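Local coordinates for protein chitinase (Chromobacterium violaceum, PDB 4TXG) that probably hydrolyses the glycosidic bonds of chitin as a family 18 glycoside hydrolase, and carries a module thought to bind carbohydrate, at residues G692-F697 / R736-L741; S711-K716 / V753-V758. All blocks are in the same frame, centred on the assembly; numbering follows the deposited sequence.

Contact 1: G692-F697 / R736-L741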
loop_
_atom_site.group_PDB
_atom_site.type_symbol
_atom_site.label_atom_id
_atom_site.label_comp_id
_atom_site.label_asym_id
_atom_site.label_seq_id
_atom_site.Cartn_x
_atom_site.Cartn_y
_atom_site.Cartn_z
ATOM N N GLY A 692 -7.404 26.520 30.044
ATOM C CA GLY A 692 -8.744 26.200 29.597
ATOM C C GLY A 692 -8.895 26.171 28.083
ATOM O O GLY A 692 -9.916 25.704 27.576
ATOM N N THR A 693 -7.895 26.671 27.357
ATOM C CA THR A 693 -7.911 26.600 25.892
ATOM C C THR A 693 -8.038 25.134 25.457
ATOM O O THR A 693 -7.329 24.272 25.976
ATOM C CB THR A 693 -6.637 27.246 25.277
ATOM O OG1 THR A 693 -6.626 28.654 25.569
ATOM C CG2 THR A 693 -6.601 27.054 23.776
ATOM N N GLU A 694 -8.952 24.842 24.530
ATOM C CA GLU A 694 -9.231 23.449 24.169
ATOM C C GLU A 694 -8.670 23.070 22.810
ATOM O O GLU A 694 -8.909 23.749 21.813
ATOM C CB GLU A 694 -10.737 23.175 24.179
ATOM C CG GLU A 694 -11.079 21.724 23.859
ATOM C CD GLU A 694 -12.565 21.442 23.913
ATOM O OE1 GLU A 694 -13.350 22.414 23.935
ATOM O OE2 GLU A 694 -12.943 20.248 23.938
ATOM N N PHE A 695 -7.921 21.975 22.773
ATOM C CA PHE A 695 -7.413 21.458 21.516
ATOM C C PHE A 695 -8.191 20.200 21.177
ATOM O O PHE A 695 -8.359 19.339 22.037
ATOM C CB PHE A 695 -5.914 21.154 21.608
ATOM C CG PHE A 695 -5.094 22.295 22.166
ATOM C CD1 PHE A 695 -4.911 23.456 21.434
ATOM C CD2 PHE A 695 -4.492 22.185 23.408
ATOM C CE1 PHE A 695 -4.154 24.509 21.939
ATOM C CE2 PHE A 695 -3.726 23.236 23.924
ATOM C CZ PHE A 695 -3.560 24.396 23.176
ATOM N N GLN A 696 -8.684 20.102 19.944
ATOM C CA GLN A 696 -9.315 18.867 19.487
ATOM C C GLN A 696 -8.663 18.387 18.199
ATOM O O GLN A 696 -8.106 19.182 17.446
ATOM C CB GLN A 696 -10.815 19.053 19.253
ATOM C CG GLN A 696 -11.627 19.306 20.508
ATOM C CD GLN A 696 -13.123 19.257 20.245
ATOM O OE1 GLN A 696 -13.566 18.972 19.128
ATOM N NE2 GLN A 696 -13.911 19.521 21.279
ATOM N N PHE A 697 -8.729 17.085 17.952
ATOM C CA PHE A 697 -8.257 16.546 16.684
ATOM C C PHE A 697 -8.858 15.163 16.464
ATOM O O PHE A 697 -9.332 14.525 17.408
ATOM C CB PHE A 697 -6.724 16.488 16.625
ATOM C CG PHE A 697 -6.072 15.912 17.859
ATOM C CD1 PHE A 697 -5.846 14.544 17.972
ATOM C CD2 PHE A 697 -5.660 16.741 18.890
ATOM C CE1 PHE A 697 -5.236 14.010 19.101
ATOM C CE2 PHE A 697 -5.050 16.213 20.021
ATOM C CZ PHE A 697 -4.840 14.846 20.127
ATOM N N ARG A 736 -12.957 11.705 17.774
ATOM C CA ARG A 736 -12.433 13.041 18.031
ATOM C C ARG A 736 -12.019 13.166 19.486
ATOM O O ARG A 736 -12.765 12.811 20.393
ATOM C CB ARG A 736 -13.445 14.125 17.665
ATOM C CG ARG A 736 -12.802 15.514 17.647
ATOM C CD ARG A 736 -13.558 16.509 16.775
ATOM N NE ARG A 736 -12.809 17.763 16.682
ATOM C CZ ARG A 736 -11.833 17.986 15.806
ATOM N NH1 ARG A 736 -11.475 17.045 14.931
ATOM N NH2 ARG A 736 -11.210 19.157 15.808
ATOM N N VAL A 737 -10.811 13.680 19.687
ATOM C CA VAL A 737 -10.178 13.765 20.999
ATOM C C VAL A 737 -10.135 15.219 21.451
ATOM O O VAL A 737 -10.020 16.113 20.620
ATOM C CB VAL A 737 -8.755 13.172 20.931
ATOM C CG1 VAL A 737 -7.901 13.600 22.114
ATOM C CG2 VAL A 737 -8.839 11.660 20.817
ATOM N N SER A 738 -10.265 15.450 22.755
ATOM C CA SER A 738 -10.116 16.783 23.324
ATOM C C SER A 738 -9.082 16.765 24.439
ATOM O O SER A 738 -9.076 15.872 25.284
ATOM C CB SER A 738 -11.448 17.299 23.865
ATOM O OG SER A 738 -11.267 18.429 24.708
ATOM N N VAL A 739 -8.206 17.758 24.440
ATOM C CA VAL A 739 -7.368 17.993 25.603
ATOM C C VAL A 739 -7.310 19.499 25.830
ATOM O O VAL A 739 -7.231 20.274 24.883
ATOM C CB VAL A 739 -5.955 17.396 25.440
ATOM C CG1 VAL A 739 -5.227 18.032 24.252
ATOM C CG2 VAL A 739 -5.149 17.548 26.748
ATOM N N LYS A 740 -7.398 19.912 27.090
ATOM C CA LYS A 740 -7.378 21.326 27.432
ATOM C C LYS A 740 -6.117 21.682 28.202
ATOM O O LYS A 740 -5.622 20.876 28.995
ATOM C CB LYS A 740 -8.596 21.697 28.286
ATOM C CG LYS A 740 -9.929 21.451 27.630
ATOM C CD LYS A 740 -11.066 21.919 28.523
ATOM C CE LYS A 740 -12.413 21.619 27.881
ATOM N NZ LYS A 740 -13.551 22.059 28.730
ATOM N N LEU A 741 -5.607 22.892 27.991
ATOM C CA LEU A 741 -4.659 23.441 28.949
ATOM C C LEU A 741 -5.363 23.464 30.300
ATOM O O LEU A 741 -6.545 23.805 30.380
ATOM C CB LEU A 741 -4.199 24.849 28.553
ATOM C CG LEU A 741 -3.320 24.975 27.299
ATOM C CD1 LEU A 741 -3.038 26.438 26.966
ATOM C CD2 LEU A 741 -2.003 24.211 27.484
HETATM O O HOH W 1 -13.758 21.114 16.949
#

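Contact 2: S711-K716 / V753-V758. With CS (cesium ion), chain B.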
loop_
_atom_site.group_PDB
_atom_site.type_symbol
_atom_site.label_atom_id
_atom_site.label_comp_id
_atom_site.label_asym_id
_atom_site.label_seq_id
_atom_site.Cartn_x
_atom_site.Cartn_y
_atom_site.Cartn_z
ATOM N N SER A 711 0.047 12.437 31.563
ATOM C CA SER A 711 0.633 13.619 32.177
ATOM C C SER A 711 -0.360 14.359 33.063
ATOM O O SER A 711 -0.064 15.446 33.561
ATOM C CB SER A 711 1.175 14.558 31.096
ATOM O OG SER A 711 2.126 13.895 30.279
ATOM N N GLY A 712 -1.533 13.762 33.263
ATOM C CA GLY A 712 -2.555 14.346 34.113
ATOM C C GLY A 712 -3.380 15.444 33.459
ATOM O O GLY A 712 -4.084 16.175 34.155
ATOM N N PHE A 713 -3.293 15.553 32.132
ATOM C CA PHE A 713 -4.031 16.564 31.355
ATOM C C PHE A 713 -5.524 16.232 31.169
ATOM O O PHE A 713 -6.334 17.117 30.900
ATOM C CB PHE A 713 -3.410 16.734 29.959
ATOM C CG PHE A 713 -2.153 17.562 29.925
ATOM C CD1 PHE A 713 -0.983 17.103 30.514
ATOM C CD2 PHE A 713 -2.127 18.779 29.246
ATOM C CE1 PHE A 713 0.184 17.861 30.470
ATOM C CE2 PHE A 713 -0.963 19.547 29.198
ATOM C CZ PHE A 713 0.192 19.085 29.812
ATOM N N GLY A 714 -5.880 14.955 31.261
ATOM C CA GLY A 714 -7.265 14.557 31.060
ATOM C C GLY A 714 -7.719 14.449 29.608
ATOM O O GLY A 714 -8.908 14.573 29.316
ATOM N N LEU A 715 -6.773 14.217 28.701
ATOM C CA LEU A 715 -7.090 13.943 27.296
ATOM C C LEU A 715 -8.110 12.817 27.185
ATOM O O LEU A 715 -7.973 11.790 27.848
ATOM C CB LEU A 715 -5.813 13.579 26.529
ATOM C CG LEU A 715 -5.900 13.254 25.034
ATOM C CD1 LEU A 715 -4.612 13.684 24.343
ATOM C CD2 LEU A 715 -6.159 11.778 24.775
ATOM N N LYS A 716 -9.133 12.999 26.355
ATOM C CA LYS A 716 -10.135 11.950 26.188
ATOM C C LYS A 716 -10.879 12.060 24.866
ATOM O O LYS A 716 -10.847 13.092 24.200
ATOM C CB LYS A 716 -11.140 11.990 27.337
ATOM C CG LYS A 716 -12.043 13.209 27.323
ATOM C CD LYS A 716 -12.861 13.278 28.605
ATOM C CE LYS A 716 -13.969 14.316 28.519
ATOM N NZ LYS A 716 -13.464 15.661 28.127
ATOM N N VAL A 753 4.417 23.145 24.807
ATOM C CA VAL A 753 4.096 22.286 25.935
ATOM C C VAL A 753 4.033 20.854 25.410
ATOM O O VAL A 753 3.668 20.634 24.264
ATOM C CB VAL A 753 2.767 22.692 26.621
ATOM C CG1 VAL A 753 1.585 22.519 25.684
ATOM C CG2 VAL A 753 2.566 21.911 27.912
ATOM N N THR A 754 4.430 19.888 26.231
ATOM C CA THR A 754 4.379 18.492 25.812
ATOM C C THR A 754 3.568 17.654 26.787
ATOM O O THR A 754 3.478 17.966 27.980
ATOM C CB THR A 754 5.777 17.880 25.707
ATOM O OG1 THR A 754 6.406 17.937 26.995
ATOM C CG2 THR A 754 6.627 18.629 24.695
ATOM N N LEU A 755 2.977 16.583 26.273
ATOM C CA LEU A 755 2.298 15.614 27.118
ATOM C C LEU A 755 2.468 14.229 26.528
ATOM O O LEU A 755 2.535 14.070 25.310
ATOM C CB LEU A 755 0.813 15.944 27.272
ATOM C CG LEU A 755 -0.010 16.178 26.009
ATOM C CD1 LEU A 755 -1.441 15.714 26.240
ATOM C CD2 LEU A 755 0.014 17.648 25.627
ATOM N N ASP A 756 2.542 13.231 27.399
ATOM C CA ASP A 756 2.651 11.857 26.951
ATOM C C ASP A 756 1.259 11.298 26.722
ATOM O O ASP A 756 0.392 11.424 27.576
ATOM C CB ASP A 756 3.409 11.018 27.973
ATOM C CG ASP A 756 4.821 11.527 28.200
ATOM O OD1 ASP A 756 5.565 11.671 27.208
ATOM O OD2 ASP A 756 5.175 11.789 29.369
ATOM N N VAL A 757 1.039 10.702 25.558
ATOM C CA VAL A 757 -0.263 10.107 25.272
ATOM C C VAL A 757 -0.086 8.610 25.172
ATOM O O VAL A 757 1.033 8.130 25.041
ATOM C CB VAL A 757 -0.880 10.661 23.985
ATOM C CG1 VAL A 757 -0.981 12.181 24.078
ATOM C CG2 VAL A 757 -0.063 10.263 22.768
ATOM N N VAL A 758 -1.179 7.862 25.269
ATOM C CA VAL A 758 -1.100 6.410 25.126
ATOM C C VAL A 758 -2.283 5.925 24.316
ATOM O O VAL A 758 -3.422 6.319 24.579
ATOM C CB VAL A 758 -1.096 5.674 26.483
ATOM C CG1 VAL A 758 -1.082 4.167 26.277
ATOM C CG2 VAL A 758 0.094 6.058 27.278
HETATM CS CS CS B . -0.653 18.278 34.526
HETATM O O HOH W 2 -3.800 18.646 35.044
HETATM O O HOH W 3 0.492 20.932 34.457
#

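Contact 1: G692-F697 / R736-L741
E694 holds CG anti to the backbone N (chi1 -178°), and S738 holds OG anti to its own backbone N (chi1 165°). With the glutamate chain extended, its OE2 meets the serine hydroxyl across two neighbouring antiparallel strands in one sheet of the β-sandwich in the Chitinase C region. S738 OG donates to E694 OE2 at 2.6 Å, on the anti side of the carboxylate. Q696 NE2 reaches the same E694 OE2 at 2.9 Å from above the carboxylate plane, so two donors grip one oxygen, which probably favours the ionised form of E694. The other end of that amide is engaged too: R736 NE gives a 2.8 Å bond to Q696 OE1, on a lone pair, with amide and guanidinium planes 60° apart. R736 reaches further, through NH1 to D698 and NH2 to H768 O and T770 OG1.

The backbones pair in regular register: F695 and V739 exchange two bonds, F695 N to V739 O measuring 2.8 Å, and F697 and V737 do the same. The opposite face is apolar. F697 and V737 lie side by side, F697 CZ 3.9 Å from V737 CG1, and F695 CE2 packs on L741 CG at 3.8 Å. Back on the Q696 side, F697 N lies over the centre of one face of the R736 guanidinium.

Contact 2: S711-K716 / V753-V758
The F713 ring carries L755 CB over one face, 3.9 Å from the ring centroid and 18° off the normal, a CH-π contact. V753 CG2 comes in at the edge, near the ring plane, 4.2 Å from F713 CZ. The backbone T754 O approaches obliquely, 3.9 Å from F713 CZ. The methyls of L755 stay close to the same ring, CD1 near CG and CD2 near CE2, so three successive residues, V753 to L755, touch the ring.

The loop 711-716 carries the chain from strand 708-709 to strand 716-719 of the other sheet of the β-sandwich in the Chitinase C region, and packs on strand 752-758, the neighbour of 708-709. Deeper in, L715 continues the apolar seam: its CD1 lies 3.9 Å from V757 CG1, the two side chains crossing at a slant. F713 and L715 also touch V739 and V737 of strand 734-740, which makes them filling between the two sheets.

The polar bond sits at the start of the loop. S711 has OG anti to its carbonyl carbon (chi1 -57°), and D756 N donates to S711 OG at 3.0 Å along a nearly straight line (169°). The loop backbone is gathered by D709, whose carboxylate accepts from the N atoms of S711, F713 and L715. On the outer side, S711 O binds a cesium ion at 3.0 Å, together with two waters; one of these waters also donates to G712 O at 2.6 Å.

Chemically, the contact is apolar packing plus one directional bond: the serine oxygen satisfies the backbone N-H of D756, holding the start of the loop against strand 752-758, whose D756 also pairs through its backbone with Q710, while the aromatic and aliphatic groups supply the bulk of the contact.

In the fold
Going from the N terminus, the segments come in the order 692-697, 711-716, 736-741, 753-758, so the first half of each contact precedes the second half of both. The contacts therefore cross; neither is nested. Contact 1 closes a loop of 38 residues by pairing strand 694-700 with strand 734-740, and contact 2 closes one of 36 by setting the turn after strand 708-709 against strand 752-758. Their centres lie about 10 Å apart. They meet directly, since S738 N probably bonds to K716 O and V737 CG1 packs on L715 CG. Contact 1 joins two central strands of one sheet, and contact 2 packs the loop between the sheets onto a strand of the other.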